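Side-chain contacts in ribonucleoside-diphosphate reductase subunit beta (Streptococcus sanguinis, PDB 4N83), which probably supplies deoxyribonucleotides for DNA synthesis, serving as the metal-carrying small subunit of a class Ib ribonucleotide reductase active with iron or manganese: residues V154-T158 / F159-S163; N256-K259 / A260-N263. All coordinates share one frame; numbering follows the deposited sequence.

Contact 1 of 2, residues V154-T158 / F159-S163; sequences VFLET and FLFYS. With MN (manganese (II) ion), chain I; MN (manganese (II) ion), chain J.
Glu157 lays its aliphatic part over the ring of Phe161 and sends its carboxylate on to the dimanganese centre of this ferritin-like helical fold. From CB, the first torsion sets CG beside the backbone N and anti to the carbonyl carbon (chi1 -59°). Glu157 CG then comes down on one face of the Phe161 ring as a CH-pi contact, 4.1 Å from the ring centroid and 19° off the ring normal, displaced toward the rim. Beyond CG the chain runs extended, with CD lying near both metals and the two carboxylate oxygens divided between them: Glu157 OE1 binds the manganese of chain I at 2.0 Å, while Glu157 OE2 binds that of chain J at 2.4 Å. The carboxylate therefore bridges the pair, in a site completed by Asp66, Glu97, His100, Glu191 and His194.

Leu156 meets the same ring differently. Leu156 CD1 sits at the ring edge, in plane, 3.6 Å from Phe161 CE2, and that same methyl also touches Leu160, with 3.5 Å between the two CD1 atoms. Face and edge of the Phe161 ring are thus packed by consecutive residues, and Leu65 and Asp66 of helix 49-78 touch this side chain too.

The backbone widens here into a pi-type turn at 156-158. Leu160 N reaches back five residues to Phe155 O at 3.1 Å, with a nearly straight N-H...O angle of 171°, whereas Phe159 N gives that oxygen only a weak bond. One residue earlier, Val154 O takes two donors from a single residue, Thr158: the backbone N, and the hydroxyl OG1, which lies in the carbonyl plane on a lone pair, 2.7 Å from Val154 O.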
loop_
_atom_site.group_PDB
_atom_site.type_symbol
_atom_site.label_atom_id
_atom_site.label_comp_id
_atom_site.label_asym_id
_atom_site.label_seq_id
_atom_site.Cartn_x
_atom_site.Cartn_y
_atom_site.Cartn_z
ATOM N N VAL A 154 -11.756 -1.535 13.652
ATOM C CA VAL A 154 -12.863 -2.467 13.426
ATOM C C VAL A 154 -14.204 -1.765 13.655
ATOM O O VAL A 154 -15.110 -1.888 12.833
ATOM C CB VAL A 154 -12.750 -3.728 14.314
ATOM C CG1 VAL A 154 -14.015 -4.576 14.228
ATOM C CG2 VAL A 154 -11.538 -4.555 13.906
ATOM N N PHE A 155 -14.327 -1.032 14.762
ATOM C CA PHE A 155 -15.527 -0.224 15.010
ATOM C C PHE A 155 -15.749 0.787 13.891
ATOM O O PHE A 155 -16.882 1.011 13.468
ATOM C CB PHE A 155 -15.437 0.542 16.339
ATOM C CG PHE A 155 -15.794 -0.269 17.559
ATOM C CD1 PHE A 155 -16.857 -1.170 17.550
ATOM C CD2 PHE A 155 -15.090 -0.086 18.743
ATOM C CE1 PHE A 155 -17.181 -1.894 18.686
ATOM C CE2 PHE A 155 -15.415 -0.803 19.881
ATOM C CZ PHE A 155 -16.459 -1.710 19.852
ATOM N N LEU A 156 -14.663 1.400 13.427
ATOM C CA LEU A 156 -14.737 2.428 12.394
ATOM C C LEU A 156 -15.401 1.896 11.130
ATOM O O LEU A 156 -16.487 2.339 10.758
ATOM C CB LEU A 156 -13.336 2.967 12.072
ATOM C CG LEU A 156 -13.189 3.991 10.941
ATOM C CD1 LEU A 156 -14.161 5.148 11.111
ATOM C CD2 LEU A 156 -11.756 4.499 10.880
ATOM N N GLU A 157 -14.762 0.916 10.501
ATOM C CA GLU A 157 -15.135 0.485 9.153
ATOM C C GLU A 157 -16.146 -0.667 9.087
ATOM O O GLU A 157 -16.775 -0.865 8.047
ATOM C CB GLU A 157 -13.872 0.133 8.369
ATOM C CG GLU A 157 -12.910 1.305 8.262
ATOM C CD GLU A 157 -11.690 0.988 7.428
ATOM O OE1 GLU A 157 -10.926 0.077 7.812
ATOM O OE2 GLU A 157 -11.497 1.651 6.390
ATOM N N THR A 158 -16.306 -1.412 10.181
ATOM C CA THR A 158 -17.255 -2.534 10.227
ATOM C C THR A 158 -18.627 -2.132 10.786
ATOM O O THR A 158 -19.612 -2.839 10.565
ATOM C CB THR A 158 -16.714 -3.706 11.080
ATOM O OG1 THR A 158 -15.294 -3.816 10.914
ATOM C CG2 THR A 158 -17.375 -5.024 10.685
ATOM N N PHE A 159 -18.691 -1.002 11.493
ATOM C CA PHE A 159 -19.895 -0.610 12.235
ATOM C C PHE A 159 -20.402 0.789 11.860
ATOM O O PHE A 159 -21.486 0.921 11.290
ATOM C CB PHE A 159 -19.632 -0.749 13.749
ATOM C CG PHE A 159 -20.369 0.246 14.609
ATOM C CD1 PHE A 159 -21.757 0.255 14.662
ATOM C CD2 PHE A 159 -19.667 1.161 15.386
ATOM C CE1 PHE A 159 -22.428 1.169 15.458
ATOM C CE2 PHE A 159 -20.334 2.073 16.184
ATOM C CZ PHE A 159 -21.716 2.078 16.220
ATOM N N LEU A 160 -19.621 1.823 12.170
ATOM C CA LEU A 160 -20.073 3.212 11.994
ATOM C C LEU A 160 -19.841 3.779 10.586
ATOM O O LEU A 160 -20.244 4.908 10.297
ATOM C CB LEU A 160 -19.463 4.125 13.069
ATOM C CG LEU A 160 -17.939 4.292 13.144
ATOM C CD1 LEU A 160 -17.448 5.417 12.242
ATOM C CD2 LEU A 160 -17.504 4.535 14.584
ATOM N N PHE A 161 -19.193 3.002 9.720
ATOM C CA PHE A 161 -19.144 3.310 8.284
ATOM C C PHE A 161 -20.513 3.069 7.637
ATOM O O PHE A 161 -20.859 3.712 6.645
ATOM C CB PHE A 161 -18.085 2.451 7.570
ATOM C CG PHE A 161 -16.855 3.212 7.140
ATOM C CD1 PHE A 161 -16.471 3.237 5.804
ATOM C CD2 PHE A 161 -16.073 3.890 8.065
ATOM C CE1 PHE A 161 -15.339 3.924 5.402
ATOM C CE2 PHE A 161 -14.940 4.578 7.668
ATOM C CZ PHE A 161 -14.573 4.598 6.334
ATOM N N TYR A 162 -21.285 2.147 8.210
ATOM C CA TYR A 162 -22.545 1.698 7.615
ATOM C C TYR A 162 -23.708 2.680 7.777
ATOM O O TYR A 162 -24.756 2.501 7.155
ATOM C CB TYR A 162 -22.924 0.318 8.158
ATOM C CG TYR A 162 -22.053 -0.786 7.604
ATOM C CD1 TYR A 162 -20.776 -1.013 8.111
ATOM C CD2 TYR A 162 -22.497 -1.593 6.561
ATOM C CE1 TYR A 162 -19.972 -2.016 7.599
ATOM C CE2 TYR A 162 -21.698 -2.601 6.046
ATOM C CZ TYR A 162 -20.437 -2.807 6.569
ATOM O OH TYR A 162 -19.639 -3.806 6.064
ATOM N N SER A 163 -23.528 3.707 8.608
ATOM C CA SER A 163 -24.458 4.837 8.643
ATOM C C SER A 163 -24.506 5.506 7.269
ATOM O O SER A 163 -25.559 5.968 6.829
ATOM C CB SER A 163 -24.032 5.861 9.698
ATOM O OG SER A 163 -22.704 6.305 9.476
HETATM MN MN MN I . -9.838 -1.224 6.809
HETATM MN MN MN J . -11.990 1.955 4.042
#

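Contact 2 of 2, residues N256-K259 / A260-N263; sequences NANK and ALMN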
loop_
_atom_site.group_PDB
_atom_site.type_symbol
_atom_site.label_atom_id
_atom_site.label_comp_id
_atom_site.label_asym_id
_atom_site.label_seq_id
_atom_site.Cartn_x
_atom_site.Cartn_y
_atom_site.Cartn_z
ATOM N N ASN A 256 -24.882 -3.874 12.553
ATOM C CA ASN A 256 -23.469 -3.985 12.174
ATOM C C ASN A 256 -22.492 -3.821 13.341
ATOM O O ASN A 256 -21.324 -4.194 13.226
ATOM C CB ASN A 256 -23.131 -2.978 11.070
ATOM C CG ASN A 256 -23.689 -3.386 9.721
ATOM O OD1 ASN A 256 -23.467 -4.506 9.261
ATOM N ND2 ASN A 256 -24.409 -2.479 9.075
ATOM N N ALA A 257 -22.965 -3.261 14.455
ATOM C CA ALA A 257 -22.167 -3.174 15.679
ATOM C C ALA A 257 -21.816 -4.566 16.200
ATOM O O ALA A 257 -20.742 -4.776 16.765
ATOM C CB ALA A 257 -22.915 -2.386 16.745
ATOM N N ASN A 258 -22.732 -5.511 15.997
ATOM C CA ASN A 258 -22.535 -6.899 16.411
ATOM C C ASN A 258 -21.481 -7.616 15.568
ATOM O O ASN A 258 -20.762 -8.481 16.072
ATOM C CB ASN A 258 -23.862 -7.660 16.340
ATOM C CG ASN A 258 -24.945 -7.028 17.201
ATOM O OD1 ASN A 258 -24.664 -6.483 18.270
ATOM N ND2 ASN A 258 -26.190 -7.095 16.736
ATOM N N LYS A 259 -21.399 -7.260 14.287
ATOM C CA LYS A 259 -20.388 -7.823 13.390
ATOM C C LYS A 259 -18.988 -7.331 13.753
ATOM O O LYS A 259 -18.020 -8.088 13.669
ATOM C CB LYS A 259 -20.708 -7.482 11.931
ATOM C CG LYS A 259 -21.960 -8.169 11.410
ATOM C CD LYS A 259 -22.193 -7.880 9.936
ATOM C CE LYS A 259 -23.374 -8.677 9.406
ATOM N NZ LYS A 259 -23.738 -8.291 8.015
ATOM N N ALA A 260 -18.889 -6.064 14.155
ATOM C CA ALA A 260 -17.636 -5.505 14.665
ATOM C C ALA A 260 -17.217 -6.220 15.950
ATOM O O ALA A 260 -16.033 -6.486 16.165
ATOM C CB ALA A 260 -17.785 -4.012 14.915
ATOM N N LEU A 261 -18.200 -6.521 16.797
ATOM C CA LEU A 261 -17.978 -7.326 17.999
ATOM C C LEU A 261 -17.563 -8.752 17.638
ATOM O O LEU A 261 -16.636 -9.303 18.234
ATOM C CB LEU A 261 -19.245 -7.364 18.866
ATOM C CG LEU A 261 -19.547 -6.108 19.689
ATOM C CD1 LEU A 261 -21.038 -5.977 19.975
ATOM C CD2 LEU A 261 -18.751 -6.118 20.986
ATOM N N MET A 262 -18.250 -9.335 16.658
ATOM C CA MET A 262 -18.008 -10.721 16.258
ATOM C C MET A 262 -16.627 -10.918 15.634
ATOM O O MET A 262 -16.008 -11.966 15.817
ATOM C CB MET A 262 -19.095 -11.192 15.288
ATOM C CG MET A 262 -19.061 -12.687 15.001
ATOM S SD MET A 262 -20.682 -13.366 14.600
ATOM C CE MET A 262 -21.488 -13.305 16.202
ATOM N N ASN A 263 -16.149 -9.914 14.899
ATOM C CA ASN A 263 -14.797 -9.951 14.339
ATOM C C ASN A 263 -13.730 -9.885 15.429
ATOM O O ASN A 263 -12.718 -10.581 15.350
ATOM C CB ASN A 263 -14.584 -8.807 13.341
ATOM C CG ASN A 263 -15.404 -8.966 12.072
ATOM O OD1 ASN A 263 -15.834 -7.978 11.478
ATOM N ND2 ASN A 263 -15.621 -10.205 11.646
#
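Leu261 closes down on the carbonyl of Ala257, a turn back along the helix. Leu261 CG and Leu261 CD1 each lie 3.4 Å from Ala257 O, and Leu261 CD1 passes obliquely by Asn258, 4.0 Å from Asn258 OD1. A first torsion of -76° brings CG beside the backbone N, so that the isobutyl group leans back along the helix. On the same packed side, Ala260 CB sits 3.6 Å from Ala257 O. Asn258 is buried with them, and its amide looks outward from this contact: OD1 accepts a hydrogen bond from Phe270 N, while Met221, Tyr222 and Leu225 of helix 211-240 pack on Leu261.

Four regular i to i+4 bonds carry this last part of helix 246-263, from Ala260 N to Asn256 O through Asn263 N to Lys259 O, the latter 2.9 Å long. Asn263, partly exposed, turns its side chain to Thr158 of helix 148-160. The other flank is looser. Lys259, partly exposed, touches the following residues chiefly through CB; it runs extended beyond CG, and its NZ makes a weak hydrogen bond to Tyr255 OH. Met262 CB rests 3.3 Å from Asn258 O, but the chain beyond CB leads away, and the bend at chi3 turns only the terminal methyl CE of this exposed residue.

Contact 1 comes first along the chain, spanning the end of helix 148-160 and the start of helix 162-173; contact 2 follows about a hundred residues later, at the end of helix 246-263. Their centres are 9 Å apart and they touch directly: Phe159 CD1 lies 3.6 Å from Ala257 CB, Val154 packs on Ala260, Thr158 on Asn263 and Tyr162 on Asn256. Contact 1 lies nearer the chain's centre (about 5 Å between centres) than contact 2 (about 12 Å), and holds a residue on the manganese ions. Contact 2 places helix 246-263 against the far side of a metal-binding helix.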